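Local coordinates for Mgp-operon protein 3 (Mycoplasma pneumoniae, PDB 6RJ1), which probably takes part in adhesion of the bacterium to host cells, as an extracellular, membrane-anchored component of its adhesin machinery, at residues A[59-63]-A[369-374]; A[84-90]-A[108-112]; A[498-502]-A[728-732]. Residues are numbered along the deposited sequence.

From the N terminus, the chain leaves strand 52-59 and turns through 59-63, which in contact 1 meets 369-374, more than 300 residues on in the loop between helices 360-365 and 446-454. Nested inside the long loop so closed sits contact 2, in which the start of helix 86-93 meets 108-112, just ahead of strand 114-121. The two contacts touch: Leu61 O meets Ser89 OG at 2.7 Å, and Arg63 O meets Asp85 N at 2.7 Å. Contact 3 opens later and joins the loop between strand 496-498 and helix 503-511 to strand 723-732. Its centre lies about 36 Å from that of contact 1, on the opposite side of the chain's centre.

Contact 1 of 3, residues A[59-63]-A[369-374]; sequences SALVR and IVPGLE
The type I beta turn Ser59 to Val62, closed by Val62 N to Ser59 O at 3.3 Å, packs without a cross-segment hydrogen bond against Ile369 and Glu374, which flank in sequence the type II turn Val370 to Leu373, closed by Leu373 N to Val370 O at 3.1 Å. Gly372 N donates to Glu374 OE1 at 3.0 Å. Ala60 and Ile369 are the nearest CA pair, 5.8 Å apart. An ST turn, Leu61 N to Ser59 OG at 3.0 Å, reinforces the first turn after strand 52-59 of the mixed sheet holding 40-48 and 114-121. Arg63 (m, m, t) folds back, NH1 donating to Ala60 O at 3.0 Å and Val62 O at 2.8 Å; NH1 also packs 4.1 Å from Ile369 CG2 and NH2 4.3 Å from Pro371 CG. Ile369 (m, t) lies against turn and arginine, with CG2 3.4 Å from Ala60 O and CD1 4.0 Å from Val62 CG1. Glu374 CG is 3.9 Å from Ala60 CB. His452 of helix 446-454 touches both Val62 and Ile369.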
# COMPACT_ATOMS: atom_id res chain seq x y z
N SER A 59 -12.07 16.18 -6.42
CA SER A 59 -13.34 16.13 -7.13
C SER A 59 -13.42 14.90 -8.01
O SER A 59 -12.43 14.55 -8.66
CB SER A 59 -13.54 17.39 -7.97
OG SER A 59 -14.50 17.22 -9.00
N ALA A 60 -14.61 14.26 -8.06
CA ALA A 60 -14.88 13.08 -8.88
C ALA A 60 -14.99 13.46 -10.37
O ALA A 60 -15.19 12.60 -11.24
CB ALA A 60 -16.16 12.40 -8.41
N LEU A 61 -14.87 14.76 -10.67
CA LEU A 61 -14.93 15.27 -12.02
C LEU A 61 -13.55 15.45 -12.63
O LEU A 61 -13.46 15.85 -13.79
CB LEU A 61 -15.74 16.58 -12.10
CG LEU A 61 -17.25 16.45 -11.95
CD1 LEU A 61 -17.87 17.80 -11.74
CD2 LEU A 61 -17.88 15.76 -13.15
N VAL A 62 -12.47 15.15 -11.87
CA VAL A 62 -11.10 15.26 -12.36
C VAL A 62 -10.87 14.23 -13.48
O VAL A 62 -11.30 13.09 -13.36
CB VAL A 62 -10.04 15.19 -11.22
CG1 VAL A 62 -9.89 13.78 -10.64
CG2 VAL A 62 -8.70 15.74 -11.67
N ARG A 63 -10.27 14.67 -14.60
CA ARG A 63 -9.97 13.79 -15.73
C ARG A 63 -8.52 13.96 -16.17
O ARG A 63 -8.07 15.09 -16.36
CB ARG A 63 -10.96 13.98 -16.90
CG ARG A 63 -12.38 13.46 -16.62
CD ARG A 63 -12.44 11.97 -16.29
NE ARG A 63 -13.80 11.49 -16.07
CZ ARG A 63 -14.47 11.60 -14.92
NH1 ARG A 63 -13.90 12.18 -13.86
NH2 ARG A 63 -15.71 11.14 -14.81
N ILE A 369 -13.21 6.65 -8.95
CA ILE A 369 -14.30 7.39 -9.59
C ILE A 369 -15.21 6.39 -10.32
O ILE A 369 -14.81 5.82 -11.34
CB ILE A 369 -13.81 8.54 -10.53
CG1 ILE A 369 -12.89 9.55 -9.78
CG2 ILE A 369 -14.99 9.24 -11.24
CD1 ILE A 369 -11.99 10.39 -10.70
N VAL A 370 -16.41 6.16 -9.77
CA VAL A 370 -17.42 5.28 -10.36
C VAL A 370 -18.59 6.17 -10.79
O VAL A 370 -19.45 6.50 -9.96
CB VAL A 370 -17.84 4.09 -9.45
CG1 VAL A 370 -18.84 3.19 -10.16
CG2 VAL A 370 -16.62 3.28 -9.01
N PRO A 371 -18.62 6.64 -12.06
CA PRO A 371 -19.73 7.51 -12.51
C PRO A 371 -21.10 6.86 -12.35
O PRO A 371 -21.28 5.69 -12.67
CB PRO A 371 -19.38 7.82 -13.97
CG PRO A 371 -17.91 7.54 -14.09
CD PRO A 371 -17.66 6.38 -13.16
N GLY A 372 -22.04 7.64 -11.82
CA GLY A 372 -23.41 7.21 -11.55
C GLY A 372 -23.60 6.79 -10.10
O GLY A 372 -24.73 6.51 -9.67
N LEU A 373 -22.48 6.74 -9.35
CA LEU A 373 -22.41 6.38 -7.93
C LEU A 373 -21.86 7.53 -7.07
O LEU A 373 -21.69 7.36 -5.86
CB LEU A 373 -21.52 5.13 -7.77
CG LEU A 373 -22.23 3.80 -7.55
CD1 LEU A 373 -22.88 3.30 -8.84
CD2 LEU A 373 -21.27 2.77 -7.04
N GLU A 374 -21.60 8.70 -7.69
CA GLU A 374 -21.09 9.89 -6.99
C GLU A 374 -22.20 10.62 -6.22
O GLU A 374 -23.35 10.66 -6.68
CB GLU A 374 -20.39 10.86 -7.95
CG GLU A 374 -19.35 10.22 -8.86
CD GLU A 374 -19.64 10.37 -10.34
OE1 GLU A 374 -20.80 10.14 -10.75
OE2 GLU A 374 -18.71 10.73 -11.09

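Contact 2 of 3, residues A[84-90]-A[108-112]; sequences FDTQESQ and SQDFA
Phe84, Asp110 and Thr86 give up the most surface where the end of strand 82-84 and the first turn of helix 86-93 pack on the irregular chain 108-112. Thr86 and Asp110 are the nearest CA pair, 5.1 Å apart. Phe84, chi1 m, points its CB toward the other segment, 3.5 Å from Asp110 CB, and its ring reaches on until CZ is 3.6 Å from Ala112 CB; Tyr451 meets the same ring edge-to-face. Asp110, chi1 p, forms an Asx turn, its OD1 accepting from Ala112 N at 3.1 Å, while OD2 makes a salt bridge to Lys133 on strand 125-135. Phe111, between Asp110 and Ala112, has positive phi and psi (57/36), a left-handed conformation inside the Asx turn, shortly before strand 114-121. The helix begins with a classic N-cap: Asp85 OD1 accepts from Glu88 N at 3.0 Å, and Ser89 N to Asp85 O at 3.0 Å starts the helical ladder. Thr86 (m) puts CG2 3.3 Å from Ser108 OG. One turn along, Ser89 CB lies at the edge of the Phe111 ring, 3.6 Å from CD1. No direct hydrogen bond crosses, but one water donates to Ser89 OG and to Asp110 O, 2.7 Å from each; Ser89 OG is also hydrogen-bonded to Leu61 O.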
# COMPACT_ATOMS: atom_id res chain seq x y z
N PHE A 84 -4.35 17.43 -17.53
CA PHE A 84 -5.74 17.30 -17.15
C PHE A 84 -6.60 17.45 -18.41
O PHE A 84 -6.37 18.36 -19.21
CB PHE A 84 -6.13 18.34 -16.09
CG PHE A 84 -5.51 18.17 -14.72
CD1 PHE A 84 -5.90 17.11 -13.89
CD2 PHE A 84 -4.58 19.08 -14.23
CE1 PHE A 84 -5.33 16.96 -12.62
CE2 PHE A 84 -4.03 18.93 -12.96
CZ PHE A 84 -4.40 17.87 -12.16
N ASP A 85 -7.56 16.52 -18.60
CA ASP A 85 -8.48 16.51 -19.73
C ASP A 85 -9.74 17.32 -19.40
O ASP A 85 -10.76 16.76 -18.99
CB ASP A 85 -8.83 15.07 -20.15
CG ASP A 85 -9.22 14.94 -21.61
OD1 ASP A 85 -10.26 15.54 -22.01
OD2 ASP A 85 -8.49 14.27 -22.37
N THR A 86 -9.64 18.65 -19.59
CA THR A 86 -10.70 19.65 -19.35
C THR A 86 -11.98 19.32 -20.14
O THR A 86 -13.08 19.50 -19.62
CB THR A 86 -10.13 21.06 -19.61
OG1 THR A 86 -9.14 21.33 -18.62
CG2 THR A 86 -11.19 22.16 -19.59
N GLN A 87 -11.83 18.82 -21.38
CA GLN A 87 -12.92 18.42 -22.27
C GLN A 87 -13.73 17.25 -21.71
O GLN A 87 -14.97 17.28 -21.77
CB GLN A 87 -12.39 18.10 -23.68
CG GLN A 87 -12.00 19.35 -24.47
CD GLN A 87 -11.43 19.03 -25.84
OE1 GLN A 87 -10.54 18.17 -25.99
NE2 GLN A 87 -11.91 19.73 -26.86
N GLU A 88 -13.05 16.23 -21.15
CA GLU A 88 -13.67 15.06 -20.53
C GLU A 88 -14.34 15.44 -19.21
O GLU A 88 -15.40 14.91 -18.89
CB GLU A 88 -12.64 13.94 -20.29
CG GLU A 88 -12.80 12.72 -21.18
CD GLU A 88 -13.99 11.82 -20.88
OE1 GLU A 88 -14.16 11.42 -19.71
OE2 GLU A 88 -14.73 11.51 -21.84
N SER A 89 -13.72 16.36 -18.44
CA SER A 89 -14.23 16.86 -17.16
C SER A 89 -15.55 17.60 -17.36
O SER A 89 -16.46 17.47 -16.55
CB SER A 89 -13.20 17.77 -16.50
OG SER A 89 -12.17 17.02 -15.88
N GLN A 90 -15.66 18.37 -18.47
CA GLN A 90 -16.87 19.09 -18.84
C GLN A 90 -17.90 18.07 -19.32
O GLN A 90 -19.09 18.22 -19.01
CB GLN A 90 -16.57 20.12 -19.94
CG GLN A 90 -17.65 21.20 -20.10
CD GLN A 90 -17.57 22.31 -19.07
OE1 GLN A 90 -18.37 22.38 -18.13
NE2 GLN A 90 -16.60 23.20 -19.23
N SER A 108 -14.58 27.09 -16.86
CA SER A 108 -13.73 25.97 -17.31
C SER A 108 -12.65 25.69 -16.26
O SER A 108 -11.98 26.62 -15.79
CB SER A 108 -13.08 26.27 -18.66
OG SER A 108 -12.16 25.26 -19.03
N GLN A 109 -12.55 24.41 -15.85
CA GLN A 109 -11.63 23.96 -14.81
C GLN A 109 -11.26 22.50 -15.00
O GLN A 109 -12.04 21.72 -15.55
CB GLN A 109 -12.21 24.20 -13.40
CG GLN A 109 -13.60 23.61 -13.18
CD GLN A 109 -14.29 24.09 -11.92
OE1 GLN A 109 -13.83 23.85 -10.80
NE2 GLN A 109 -15.42 24.76 -12.09
N ASP A 110 -10.06 22.15 -14.51
CA ASP A 110 -9.48 20.81 -14.54
C ASP A 110 -9.93 19.92 -13.36
O ASP A 110 -9.68 18.72 -13.39
CB ASP A 110 -7.95 20.91 -14.55
CG ASP A 110 -7.34 21.91 -13.57
OD1 ASP A 110 -7.81 21.97 -12.41
OD2 ASP A 110 -6.40 22.62 -13.97
N PHE A 111 -10.57 20.53 -12.33
CA PHE A 111 -11.04 19.88 -11.09
C PHE A 111 -9.91 19.17 -10.33
O PHE A 111 -10.13 18.12 -9.72
CB PHE A 111 -12.26 18.96 -11.32
CG PHE A 111 -13.44 19.60 -12.02
CD1 PHE A 111 -13.53 19.60 -13.40
CD2 PHE A 111 -14.48 20.16 -11.28
CE1 PHE A 111 -14.64 20.16 -14.03
CE2 PHE A 111 -15.59 20.72 -11.92
CZ PHE A 111 -15.66 20.71 -13.29
N ALA A 112 -8.70 19.76 -10.37
CA ALA A 112 -7.51 19.25 -9.68
C ALA A 112 -7.71 19.28 -8.17
O ALA A 112 -8.51 20.07 -7.66
CB ALA A 112 -6.30 20.10 -10.05
O HOH W 1 -9.50 17.39 -15.74

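Contact 3 of 3, residues A[498-502]-A[728-732]; sequences LNWGT and TASHY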
# COMPACT_ATOMS: atom_id res chain seq x y z
N LEU A 498 14.81 4.52 -1.80
CA LEU A 498 14.66 4.31 -0.37
C LEU A 498 15.70 3.31 0.12
O LEU A 498 16.27 2.56 -0.68
CB LEU A 498 13.24 3.80 -0.03
CG LEU A 498 12.05 4.68 -0.46
CD1 LEU A 498 10.75 4.04 -0.11
CD2 LEU A 498 12.10 6.07 0.18
N ASN A 499 15.97 3.33 1.42
CA ASN A 499 16.85 2.38 2.06
C ASN A 499 15.95 1.20 2.43
O ASN A 499 14.93 1.39 3.09
CB ASN A 499 17.52 2.99 3.29
CG ASN A 499 18.55 2.12 3.98
OD1 ASN A 499 18.68 0.91 3.74
ND2 ASN A 499 19.30 2.72 4.86
N TRP A 500 16.30 0.02 1.93
CA TRP A 500 15.55 -1.22 2.12
C TRP A 500 16.09 -2.03 3.31
O TRP A 500 15.56 -3.10 3.63
CB TRP A 500 15.50 -2.01 0.81
CG TRP A 500 14.71 -1.30 -0.25
CD1 TRP A 500 15.15 -0.28 -1.06
CD2 TRP A 500 13.33 -1.49 -0.56
NE1 TRP A 500 14.12 0.17 -1.85
CE2 TRP A 500 12.99 -0.55 -1.57
CE3 TRP A 500 12.34 -2.38 -0.10
CZ2 TRP A 500 11.69 -0.47 -2.10
CZ3 TRP A 500 11.07 -2.30 -0.64
CH2 TRP A 500 10.75 -1.34 -1.61
N GLY A 501 17.11 -1.48 3.97
CA GLY A 501 17.76 -2.09 5.12
C GLY A 501 19.19 -2.44 4.81
O GLY A 501 20.10 -2.06 5.54
N THR A 502 19.38 -3.20 3.72
CA THR A 502 20.68 -3.63 3.20
C THR A 502 20.68 -3.37 1.69
O THR A 502 19.61 -3.23 1.09
CB THR A 502 20.95 -5.13 3.51
OG1 THR A 502 19.89 -5.94 3.00
CG2 THR A 502 21.15 -5.41 4.99
N THR A 728 15.31 5.02 6.14
CA THR A 728 14.15 4.17 5.91
C THR A 728 14.59 2.71 6.02
O THR A 728 15.79 2.42 6.06
CB THR A 728 13.50 4.47 4.53
OG1 THR A 728 14.47 4.32 3.51
CG2 THR A 728 12.86 5.86 4.45
N ALA A 729 13.62 1.80 6.09
CA ALA A 729 13.85 0.36 6.16
C ALA A 729 12.64 -0.41 5.63
O ALA A 729 11.55 0.15 5.47
CB ALA A 729 14.16 -0.07 7.58
N SER A 730 12.86 -1.69 5.33
CA SER A 730 11.82 -2.58 4.86
C SER A 730 11.79 -3.80 5.74
O SER A 730 12.82 -4.22 6.29
CB SER A 730 12.04 -2.97 3.40
OG SER A 730 13.06 -3.95 3.24
N HIS A 731 10.60 -4.36 5.91
CA HIS A 731 10.40 -5.53 6.74
C HIS A 731 9.34 -6.43 6.16
O HIS A 731 8.30 -5.97 5.69
CB HIS A 731 10.03 -5.10 8.17
CG HIS A 731 10.48 -6.07 9.21
ND1 HIS A 731 11.58 -5.81 10.01
CD2 HIS A 731 10.00 -7.30 9.51
CE1 HIS A 731 11.72 -6.87 10.78
NE2 HIS A 731 10.79 -7.80 10.52
N TYR A 732 9.59 -7.73 6.23
CA TYR A 732 8.67 -8.75 5.78
C TYR A 732 7.56 -8.87 6.81
O TYR A 732 7.81 -9.16 7.99
CB TYR A 732 9.43 -10.07 5.57
CG TYR A 732 8.58 -11.29 5.29
CD1 TYR A 732 7.75 -11.34 4.17
CD2 TYR A 732 8.68 -12.43 6.09
CE1 TYR A 732 7.00 -12.49 3.89
CE2 TYR A 732 7.94 -13.57 5.81
CZ TYR A 732 7.11 -13.60 4.70
OH TYR A 732 6.41 -14.75 4.45
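Ser730 OG donates to Trp500 O at 2.7 Å, the shortest hydrogen bond of the contact, and Asn499 N gives a second to Thr728 OG1 at 2.8 Å. A third, weak one runs from Ser730 N to Trp500 O at 3.5 Å. Asn499 ND2 also bonds Thr726 O, a further tie from the loop to strand 723-732, while Thr728 OG1 bonds Trp725 O within that strand. Asn499 OD1 accepts from Gly501 N at 2.9 Å, an Asx turn in the loop between strand 496-498, which pairs in parallel with 723-732 in the branched mixed sheet, and helix 503-511. Gly501, at phi 115°, would jam a CB against the preceding carbonyl; next comes Thr502, N-cap of that helix. Packing takes over beyond the polar atoms. Trp500 CE3 sits 3.6 Å from Ser730 CB, while its side chain also touches Val509 of the helix, Leu693 and Val695 of strand 693-699, and Tyr538 of strand 538-546. Leu498 CB approaches Thr728 OG1 at 3.8 Å, its side chain resting on Val695 and Tyr538.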